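Local coordinates for ESX-1 secretion system protein EccA1 (Mycobacterium tuberculosis, PDB 4F3V), which probably hydrolyses ATP to help power export of virulence factors by the ESX-1 type VII secretion system, and is represented here by its N-terminal TPR domain, at residues A124-P129 against W139-V144; A83-G88 against Y96-P101; S9-A14 against D27-I32. All coordinates share one frame; numbering follows the deposited sequence.

Interaction 1: residues A124-P129 against W139-V144; sequences ALEAAP and WMKAVV
Two consecutive helices of the tetratricopeptide-repeat (TPR) domain meet here, the C-terminal end of helix 118-125 with its following turn against the middle of helix 134-147. The approach is loose at the backbone, the nearest pair being L125 and M140 with CA atoms 7.8 Å apart, so side chains bridge the gap.

The apolar part rests on L125, whose CB points at the facing helix. Its CG lies anti to the carbonyl carbon (chi1 -71°), and the extended chi2 spreads the two methyls over M140, K141 and V144. L125 CD2 sits on M140 CB at 3.6 Å, the two side chains crossing at about a right angle. L125 CD1 reaches the aliphatic stem of K141, 3.9 Å from its CG, and beyond it V144 CG2 at 4.1 Å. M140 gives the contact its CB and CG; bends at chi2 and chi3 lead the end of the chain away, and the side chain also packs on M106 of helix 101-115. A109 of that same helix touches L125, so the buried leucine lies between helices 101-115 and 134-147.

The polar part lies at the exposed margin. E126, the first residue to leave helical geometry, brings the end of an extended chain toward the facing helix, while K141 stretches fully beyond CG and slides past L125 in the opposite direction. The E126 and K141 side chains cross roughly at right angles in a salt bridge. E126 OE2 accepts from K141 NZ at 3.0 Å through its anti lone pair, directed away from OE1.

Interaction 2: residues A83-G88 against Y96-P101; sequences ARIAIG and YPVTSP. With SO4 (sulfate ion), chain D.
Residues 84-86 and 96-97 pair as antiparallel strands, I85 and Y96 forming a hydrogen-bonded pair and R84 and P97 the non-hydrogen-bonded pair beside it. I85 N donates to Y96 O and Y96 N to I85 O, both at 2.9 Å and in the acceptor's carbonyl plane, the first the straighter at 162°. The pairing runs on to V98 N, which donates almost linearly (176°) to A83 O from above the carbonyl plane. Next to it a water takes the A83 N-H and donates to V98 O.

I85 and Y96 point the same way from the sheet, side by side. I85 CG1 occupies the crowded position between backbone N and carbonyl carbon (chi1 40°), which carries CD1 to Y96 CB at 3.9 Å and sets CG1 against V98 CG2. I87 CD1 comes obliquely to the tyrosine, 4.0 Å from its CB. A103 of helix 101-115 packs on Y96 and V98, and L136 of helix 134-147 also touches Y96.

R84 and P97 occupy the other face. The arginine bends at chi3 so that the Y96-P97 peptide lies over one guanidinium face, offset toward the rim, with NE held by T95 OG1. A sulfate, probably from the crystallisation liquor, lies at the guanidinium edge: R84 NH2 donates to its O2 at 2.5 Å, a very short bond, and R84 NH1 to its O3 at 3.0 Å. P97 CD also touches the sulfate, at O2.

The whole forms a two-stranded antiparallel beta hairpin, the only sheet in a mainly helical TPR-type domain, one face turned to the helices and the other carrying the anion.

Interaction 3: residues S9-A14 against D27-I32; sequences SLFESA and DLFTEI
Helix segments 9-14 and 27-32 run nearly antiparallel, at 157° between their N-to-C directions, with axes 8.7 Å apart at closest approach. The backbones come nearest at A14 and L28, and no hydrogen bond crosses between them; the contact is made by apolar side chains.

At the inner side A14 meets the F29 ring. Its CB stands over the ring centre, 3.5 Å from the centroid and only 14° off the normal, a CH-pi contact. F29 has CG anti to the carbonyl carbon, which swings the ring across to the facing helix. Its edge then turns toward the face of F11 in an offset edge-to-face pair, planes at 65° and centroids 5.6 Å apart, with the two CE1 atoms in contact. F11 sets CG anti to its backbone N, and D41 of helix 40-48 and L70 of helix 69-72 also pack against the F11 side chain.

This antiparallel pair, helix 2-17 followed by helix 22-35, is a helical hairpin of the kind from which TPR-type domains are built, and it lies at the N-terminal end of the chain. Along its middle I32 pushes CD1 against the F11 backbone, 3.5 Å from F11 N, and near the plane of the F11 ring at its edge. I32 CG1 slides past L10 CB in the opposite direction.

Toward the outer side L10 spreads its two methyls: L10 CD2 meets L28 CD2 at 3.6 Å, while L10 CD1 lies on E31 CG. L28 CD1 turns instead to the A14 backbone and to S13 CB. E31 bends at chi2, leaving its CG on the leucine while OE2 forms a salt bridge with R6, one turn before L10 on helix 2-17.

Overall arrangement
From the N terminus, interaction 3 closes first, folding helix 22-35 back on helix 2-17 at one end of the domain. Interaction 2 follows, closing the short loop of the beta hairpin, and interaction 1 then joins helices 118-125 and 134-147. The three come in series, none nested or crossing. Interactions 1 and 2 touch: W139 NE1 lies 2.9 Å from I87 O, probably a hydrogen bond, and M140 packs on I87, so the hairpin rests on helix 134-147. Interaction 3 stands apart, its nearest atoms about 9 Å from interaction 2 and about 22 Å from interaction 1; helix 40-48, touching both interactions 2 and 3, bridges between them.

Interaction 1: residues A124-P129 against W139-V144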
loop_
_atom_site.group_PDB
_atom_site.type_symbol
_atom_site.label_atom_id
_atom_site.label_comp_id
_atom_site.label_asym_id
_atom_site.label_seq_id
_atom_site.Cartn_x
_atom_site.Cartn_y
_atom_site.Cartn_z
ATOM N N ALA A 124 11.040 -4.473 8.532
ATOM C CA ALA A 124 10.119 -5.597 8.324
ATOM C C ALA A 124 10.320 -6.169 6.929
ATOM O O ALA A 124 10.360 -7.376 6.763
ATOM C CB ALA A 124 8.658 -5.173 8.525
ATOM N N LEU A 125 10.501 -5.307 5.939
ATOM C CA LEU A 125 10.695 -5.769 4.552
ATOM C C LEU A 125 11.965 -6.612 4.386
ATOM O O LEU A 125 11.986 -7.543 3.590
ATOM C CB LEU A 125 10.685 -4.591 3.559
ATOM C CG LEU A 125 9.305 -3.921 3.343
ATOM C CD1 LEU A 125 9.457 -2.686 2.447
ATOM C CD2 LEU A 125 8.251 -4.857 2.749
ATOM N N GLU A 126 13.008 -6.279 5.141
ATOM C CA GLU A 126 14.301 -6.929 5.034
ATOM C C GLU A 126 14.535 -8.029 6.083
ATOM O O GLU A 126 15.627 -8.562 6.162
ATOM C CB GLU A 126 15.400 -5.851 5.131
ATOM C CG GLU A 126 15.292 -4.816 4.016
ATOM C CD GLU A 126 16.342 -3.720 4.096
ATOM O OE1 GLU A 126 17.063 -3.637 5.114
ATOM O OE2 GLU A 126 16.439 -2.937 3.117
ATOM N N ALA A 127 13.519 -8.364 6.872
ATOM C CA ALA A 127 13.671 -9.323 7.974
ATOM C C ALA A 127 13.834 -10.763 7.512
ATOM O O ALA A 127 14.289 -11.584 8.299
ATOM C CB ALA A 127 12.517 -9.239 8.968
ATOM N N ALA A 128 13.481 -11.084 6.266
ATOM C CA ALA A 128 13.649 -12.459 5.763
ATOM C C ALA A 128 13.841 -12.457 4.248
ATOM O O ALA A 128 13.460 -11.518 3.582
ATOM C CB ALA A 128 12.444 -13.354 6.139
ATOM N N PRO A 129 14.416 -13.534 3.703
ATOM C CA PRO A 129 14.551 -13.573 2.246
ATOM C C PRO A 129 13.190 -13.607 1.542
ATOM O O PRO A 129 12.180 -14.049 2.127
ATOM C CB PRO A 129 15.248 -14.881 1.992
ATOM C CG PRO A 129 15.827 -15.308 3.301
ATOM C CD PRO A 129 14.968 -14.726 4.363
ATOM N N TRP A 139 8.384 -3.338 -4.881
ATOM C CA TRP A 139 7.139 -2.556 -4.884
ATOM C C TRP A 139 6.887 -1.934 -3.530
ATOM O O TRP A 139 6.604 -0.719 -3.434
ATOM C CB TRP A 139 5.932 -3.392 -5.329
ATOM C CG TRP A 139 4.669 -2.600 -5.136
ATOM C CD1 TRP A 139 3.714 -2.758 -4.151
ATOM C CD2 TRP A 139 4.286 -1.374 -5.859
ATOM N NE1 TRP A 139 2.745 -1.776 -4.251
ATOM C CE2 TRP A 139 3.033 -0.926 -5.267
ATOM C CE3 TRP A 139 4.816 -0.663 -6.935
ATOM C CZ2 TRP A 139 2.365 0.197 -5.726
ATOM C CZ3 TRP A 139 4.123 0.457 -7.397
ATOM C CH2 TRP A 139 2.936 0.881 -6.795
ATOM N N MET A 140 6.991 -2.730 -2.459
ATOM C CA MET A 140 6.776 -2.172 -1.114
ATOM C C MET A 140 7.801 -1.096 -0.733
ATOM O O MET A 140 7.458 -0.106 -0.085
ATOM C CB MET A 140 6.750 -3.249 -0.042
ATOM C CG MET A 140 5.618 -4.249 -0.193
ATOM S SD MET A 140 3.994 -3.544 -0.547
ATOM C CE MET A 140 3.733 -2.343 0.763
ATOM N N LYS A 141 9.042 -1.255 -1.156
ATOM C CA LYS A 141 10.026 -0.199 -0.939
ATOM C C LYS A 141 9.645 1.099 -1.659
ATOM O O LYS A 141 9.825 2.177 -1.116
ATOM C CB LYS A 141 11.427 -0.661 -1.308
ATOM C CG LYS A 141 11.968 -1.692 -0.333
ATOM C CD LYS A 141 13.438 -1.997 -0.608
ATOM C CE LYS A 141 14.024 -2.970 0.402
ATOM N NZ LYS A 141 15.522 -3.076 0.255
ATOM N N ALA A 142 9.117 0.978 -2.872
ATOM C CA ALA A 142 8.601 2.100 -3.642
ATOM C C ALA A 142 7.465 2.800 -2.878
ATOM O O ALA A 142 7.387 4.035 -2.838
ATOM C CB ALA A 142 8.134 1.623 -5.017
ATOM N N VAL A 143 6.635 2.007 -2.204
ATOM C CA VAL A 143 5.591 2.538 -1.336
ATOM C C VAL A 143 6.177 3.311 -0.139
ATOM O O VAL A 143 5.758 4.423 0.147
ATOM C CB VAL A 143 4.617 1.430 -0.826
ATOM C CG1 VAL A 143 3.779 1.951 0.320
ATOM C CG2 VAL A 143 3.729 0.890 -1.960
ATOM N N VAL A 144 7.149 2.713 0.551
ATOM C CA VAL A 144 7.756 3.319 1.719
ATOM C C VAL A 144 8.528 4.596 1.354
ATOM O O VAL A 144 8.348 5.668 1.988
ATOM C CB VAL A 144 8.674 2.320 2.458
ATOM C CG1 VAL A 144 9.391 2.973 3.665
ATOM C CG2 VAL A 144 7.878 1.095 2.876
#

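Interaction 2: residues A83-G88 against Y96-P101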
loop_
_atom_site.group_PDB
_atom_site.type_symbol
_atom_site.label_atom_id
_atom_site.label_comp_id
_atom_site.label_asym_id
_atom_site.label_seq_id
_atom_site.Cartn_x
_atom_site.Cartn_y
_atom_site.Cartn_z
ATOM N N ALA A 83 -8.844 -13.090 3.604
ATOM C CA ALA A 83 -8.396 -11.787 4.124
ATOM C C ALA A 83 -7.496 -11.123 3.065
ATOM O O ALA A 83 -6.798 -11.823 2.315
ATOM C CB ALA A 83 -7.663 -11.953 5.439
ATOM N N ARG A 84 -7.580 -9.800 2.962
ATOM C CA ARG A 84 -6.758 -9.018 2.031
ATOM C C ARG A 84 -6.228 -7.814 2.785
ATOM O O ARG A 84 -6.889 -7.336 3.697
ATOM C CB ARG A 84 -7.577 -8.570 0.820
ATOM C CG ARG A 84 -8.163 -9.722 0.005
ATOM C CD ARG A 84 -8.839 -9.214 -1.277
ATOM N NE ARG A 84 -7.853 -8.715 -2.249
ATOM C CZ ARG A 84 -7.200 -9.447 -3.158
ATOM N NH1 ARG A 84 -7.383 -10.755 -3.278
ATOM N NH2 ARG A 84 -6.316 -8.864 -3.935
ATOM N N ILE A 85 -5.044 -7.331 2.419
ATOM C CA ILE A 85 -4.462 -6.124 3.024
ATOM C C ILE A 85 -4.070 -5.095 1.930
ATOM O O ILE A 85 -3.844 -5.447 0.766
ATOM C CB ILE A 85 -3.254 -6.404 3.940
ATOM C CG1 ILE A 85 -2.315 -7.479 3.385
ATOM C CG2 ILE A 85 -3.702 -6.799 5.350
ATOM C CD1 ILE A 85 -1.316 -7.013 2.359
ATOM N N ALA A 86 -4.002 -3.830 2.310
ATOM C CA ALA A 86 -3.676 -2.720 1.409
ATOM C C ALA A 86 -2.172 -2.608 1.144
ATOM O O ALA A 86 -1.381 -2.681 2.080
ATOM C CB ALA A 86 -4.221 -1.410 2.014
ATOM N N ILE A 87 -1.767 -2.529 -0.125
ATOM C CA ILE A 87 -0.342 -2.430 -0.494
ATOM C C ILE A 87 -0.040 -1.328 -1.540
ATOM O O ILE A 87 1.094 -1.194 -1.996
ATOM C CB ILE A 87 0.266 -3.765 -1.004
ATOM C CG1 ILE A 87 -0.402 -4.251 -2.299
ATOM C CG2 ILE A 87 0.213 -4.881 0.042
ATOM C CD1 ILE A 87 0.470 -5.211 -3.112
ATOM N N GLY A 88 -1.046 -0.540 -1.906
ATOM C CA GLY A 88 -0.893 0.451 -2.978
ATOM C C GLY A 88 -0.205 1.749 -2.617
ATOM O O GLY A 88 0.261 2.482 -3.512
ATOM N N TYR A 96 -3.820 -7.195 -1.530
ATOM C CA TYR A 96 -3.076 -8.434 -1.716
ATOM C C TYR A 96 -3.670 -9.475 -0.749
ATOM O O TYR A 96 -3.955 -9.137 0.396
ATOM C CB TYR A 96 -1.598 -8.166 -1.386
ATOM C CG TYR A 96 -0.694 -9.234 -1.891
ATOM C CD1 TYR A 96 -0.279 -9.243 -3.228
ATOM C CD2 TYR A 96 -0.258 -10.256 -1.049
ATOM C CE1 TYR A 96 0.523 -10.259 -3.710
ATOM C CE2 TYR A 96 0.545 -11.265 -1.522
ATOM C CZ TYR A 96 0.937 -11.263 -2.853
ATOM O OH TYR A 96 1.757 -12.264 -3.305
ATOM N N PRO A 97 -3.895 -10.712 -1.209
ATOM C CA PRO A 97 -4.479 -11.731 -0.319
ATOM C C PRO A 97 -3.510 -12.258 0.749
ATOM O O PRO A 97 -2.335 -12.482 0.470
ATOM C CB PRO A 97 -4.883 -12.847 -1.294
ATOM C CG PRO A 97 -3.858 -12.753 -2.375
ATOM C CD PRO A 97 -3.654 -11.251 -2.558
ATOM N N VAL A 98 -4.003 -12.433 1.967
ATOM C CA VAL A 98 -3.172 -12.894 3.067
ATOM C C VAL A 98 -3.233 -14.413 3.008
ATOM O O VAL A 98 -4.200 -15.015 3.504
ATOM C CB VAL A 98 -3.664 -12.361 4.422
ATOM C CG1 VAL A 98 -2.707 -12.737 5.553
ATOM C CG2 VAL A 98 -3.824 -10.857 4.380
ATOM N N THR A 99 -2.260 -15.022 2.330
ATOM C CA THR A 99 -2.149 -16.478 2.276
ATOM C C THR A 99 -0.840 -17.034 2.838
ATOM O O THR A 99 -0.631 -18.246 2.886
ATOM C CB THR A 99 -2.316 -16.950 0.830
ATOM O OG1 THR A 99 -1.193 -16.525 0.079
ATOM C CG2 THR A 99 -3.616 -16.355 0.187
ATOM N N SER A 100 0.016 -16.149 3.314
ATOM C CA SER A 100 1.310 -16.523 3.878
ATOM C C SER A 100 1.846 -15.317 4.650
ATOM O O SER A 100 1.316 -14.216 4.526
ATOM C CB SER A 100 2.267 -16.853 2.747
ATOM O OG SER A 100 2.577 -15.682 2.028
ATOM N N PRO A 101 2.911 -15.501 5.434
ATOM C CA PRO A 101 3.489 -14.362 6.174
ATOM C C PRO A 101 3.994 -13.223 5.290
ATOM O O PRO A 101 4.032 -12.057 5.739
ATOM C CB PRO A 101 4.626 -15.012 6.959
ATOM C CG PRO A 101 4.145 -16.404 7.187
ATOM C CD PRO A 101 3.514 -16.767 5.855
HETATM S S SO4 D . -5.639 -11.673 -6.333
HETATM O O1 SO4 D . -6.596 -11.308 -7.406
HETATM O O2 SO4 D . -5.250 -10.435 -5.622
HETATM O O3 SO4 D . -6.268 -12.598 -5.362
HETATM O O4 SO4 D . -4.452 -12.311 -6.932
HETATM O O HOH W 1 -6.891 -15.096 4.021
#

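Interaction 3: residues S9-A14 against D27-I32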
loop_
_atom_site.group_PDB
_atom_site.type_symbol
_atom_site.label_atom_id
_atom_site.label_comp_id
_atom_site.label_asym_id
_atom_site.label_seq_id
_atom_site.Cartn_x
_atom_site.Cartn_y
_atom_site.Cartn_z
ATOM N N SER A 9 -12.164 -23.872 19.065
ATOM C CA SER A 9 -13.561 -23.916 18.766
ATOM C C SER A 9 -14.090 -22.465 18.486
ATOM O O SER A 9 -14.908 -22.275 17.615
ATOM C CB SER A 9 -14.298 -24.695 19.857
ATOM O OG SER A 9 -14.631 -23.870 20.928
ATOM N N LEU A 10 -13.573 -21.445 19.179
ATOM C CA LEU A 10 -13.935 -20.049 18.875
ATOM C C LEU A 10 -13.483 -19.660 17.461
ATOM O O LEU A 10 -14.225 -19.003 16.728
ATOM C CB LEU A 10 -13.314 -19.069 19.882
ATOM C CG LEU A 10 -13.888 -18.997 21.304
ATOM C CD1 LEU A 10 -12.978 -18.089 22.130
ATOM C CD2 LEU A 10 -15.308 -18.509 21.343
ATOM N N PHE A 11 -12.293 -20.102 17.065
ATOM C CA PHE A 11 -11.802 -19.810 15.728
ATOM C C PHE A 11 -12.650 -20.454 14.632
ATOM O O PHE A 11 -13.034 -19.817 13.644
ATOM C CB PHE A 11 -10.327 -20.273 15.570
ATOM C CG PHE A 11 -9.713 -19.805 14.296
ATOM C CD1 PHE A 11 -9.141 -18.582 14.219
ATOM C CD2 PHE A 11 -9.819 -20.570 13.144
ATOM C CE1 PHE A 11 -8.609 -18.127 13.015
ATOM C CE2 PHE A 11 -9.306 -20.130 11.937
ATOM C CZ PHE A 11 -8.706 -18.901 11.869
ATOM N N GLU A 12 -12.916 -21.747 14.792
ATOM C CA GLU A 12 -13.746 -22.469 13.870
ATOM C C GLU A 12 -15.130 -21.794 13.742
ATOM O O GLU A 12 -15.626 -21.558 12.637
ATOM C CB GLU A 12 -13.839 -23.875 14.385
ATOM C CG GLU A 12 -14.673 -24.798 13.579
ATOM C CD GLU A 12 -14.570 -26.163 14.132
ATOM O OE1 GLU A 12 -14.350 -26.322 15.364
ATOM O OE2 GLU A 12 -14.678 -27.063 13.315
ATOM N N SER A 13 -15.716 -21.422 14.876
ATOM C CA SER A 13 -17.008 -20.753 14.863
ATOM C C SER A 13 -16.890 -19.421 14.151
ATOM O O SER A 13 -17.775 -19.070 13.370
ATOM C CB SER A 13 -17.553 -20.554 16.293
ATOM O OG SER A 13 -17.882 -21.819 16.856
ATOM N N ALA A 14 -15.820 -18.675 14.423
ATOM C CA ALA A 14 -15.661 -17.354 13.812
ATOM C C ALA A 14 -15.634 -17.479 12.285
ATOM O O ALA A 14 -16.254 -16.700 11.587
ATOM C CB ALA A 14 -14.407 -16.628 14.322
ATOM N N ASP A 27 -16.357 -10.515 17.112
ATOM C CA ASP A 27 -16.470 -10.709 18.559
ATOM C C ASP A 27 -15.667 -11.945 18.931
ATOM O O ASP A 27 -14.973 -11.939 19.936
ATOM C CB ASP A 27 -17.914 -10.948 19.016
ATOM C CG ASP A 27 -18.788 -9.703 18.967
ATOM O OD1 ASP A 27 -18.258 -8.566 19.044
ATOM O OD2 ASP A 27 -20.027 -9.885 18.872
ATOM N N LEU A 28 -15.757 -12.989 18.105
ATOM C CA LEU A 28 -15.103 -14.258 18.405
ATOM C C LEU A 28 -13.602 -14.182 18.192
ATOM O O LEU A 28 -12.843 -14.681 19.020
ATOM C CB LEU A 28 -15.702 -15.400 17.577
ATOM C CG LEU A 28 -17.152 -15.783 17.875
ATOM C CD1 LEU A 28 -17.641 -16.813 16.889
ATOM C CD2 LEU A 28 -17.302 -16.308 19.294
ATOM N N PHE A 29 -13.157 -13.613 17.070
ATOM C CA PHE A 29 -11.721 -13.420 16.851
ATOM C C PHE A 29 -11.125 -12.532 17.967
ATOM O O PHE A 29 -10.010 -12.761 18.427
ATOM C CB PHE A 29 -11.435 -12.783 15.490
ATOM C CG PHE A 29 -11.715 -13.665 14.308
ATOM C CD1 PHE A 29 -11.114 -14.919 14.180
ATOM C CD2 PHE A 29 -12.516 -13.233 13.293
ATOM C CE1 PHE A 29 -11.328 -15.708 13.063
ATOM C CE2 PHE A 29 -12.739 -14.012 12.173
ATOM C CZ PHE A 29 -12.149 -15.260 12.050
ATOM N N THR A 30 -11.892 -11.553 18.433
ATOM C CA THR A 30 -11.435 -10.655 19.478
ATOM C C THR A 30 -11.355 -11.373 20.821
ATOM O O THR A 30 -10.436 -11.133 21.596
ATOM C CB THR A 30 -12.353 -9.419 19.554
ATOM O OG1 THR A 30 -12.262 -8.727 18.306
ATOM C CG2 THR A 30 -11.959 -8.483 20.698
ATOM N N GLU A 31 -12.310 -12.254 21.088
ATOM C CA GLU A 31 -12.254 -13.076 22.270
ATOM C C GLU A 31 -10.960 -13.915 22.279
ATOM O O GLU A 31 -10.320 -14.040 23.321
ATOM C CB GLU A 31 -13.466 -13.990 22.316
ATOM C CG GLU A 31 -13.590 -14.845 23.558
ATOM C CD GLU A 31 -14.043 -14.082 24.772
ATOM O OE1 GLU A 31 -14.289 -12.871 24.696
ATOM O OE2 GLU A 31 -14.157 -14.711 25.825
ATOM N N ILE A 32 -10.567 -14.453 21.123
ATOM C CA ILE A 32 -9.302 -15.217 21.033
ATOM C C ILE A 32 -8.095 -14.342 21.369
ATOM O O ILE A 32 -7.291 -14.692 22.257
ATOM C CB ILE A 32 -9.111 -15.887 19.665
ATOM C CG1 ILE A 32 -10.232 -16.914 19.424
ATOM C CG2 ILE A 32 -7.708 -16.509 19.563
ATOM C CD1 ILE A 32 -10.419 -17.263 17.976
#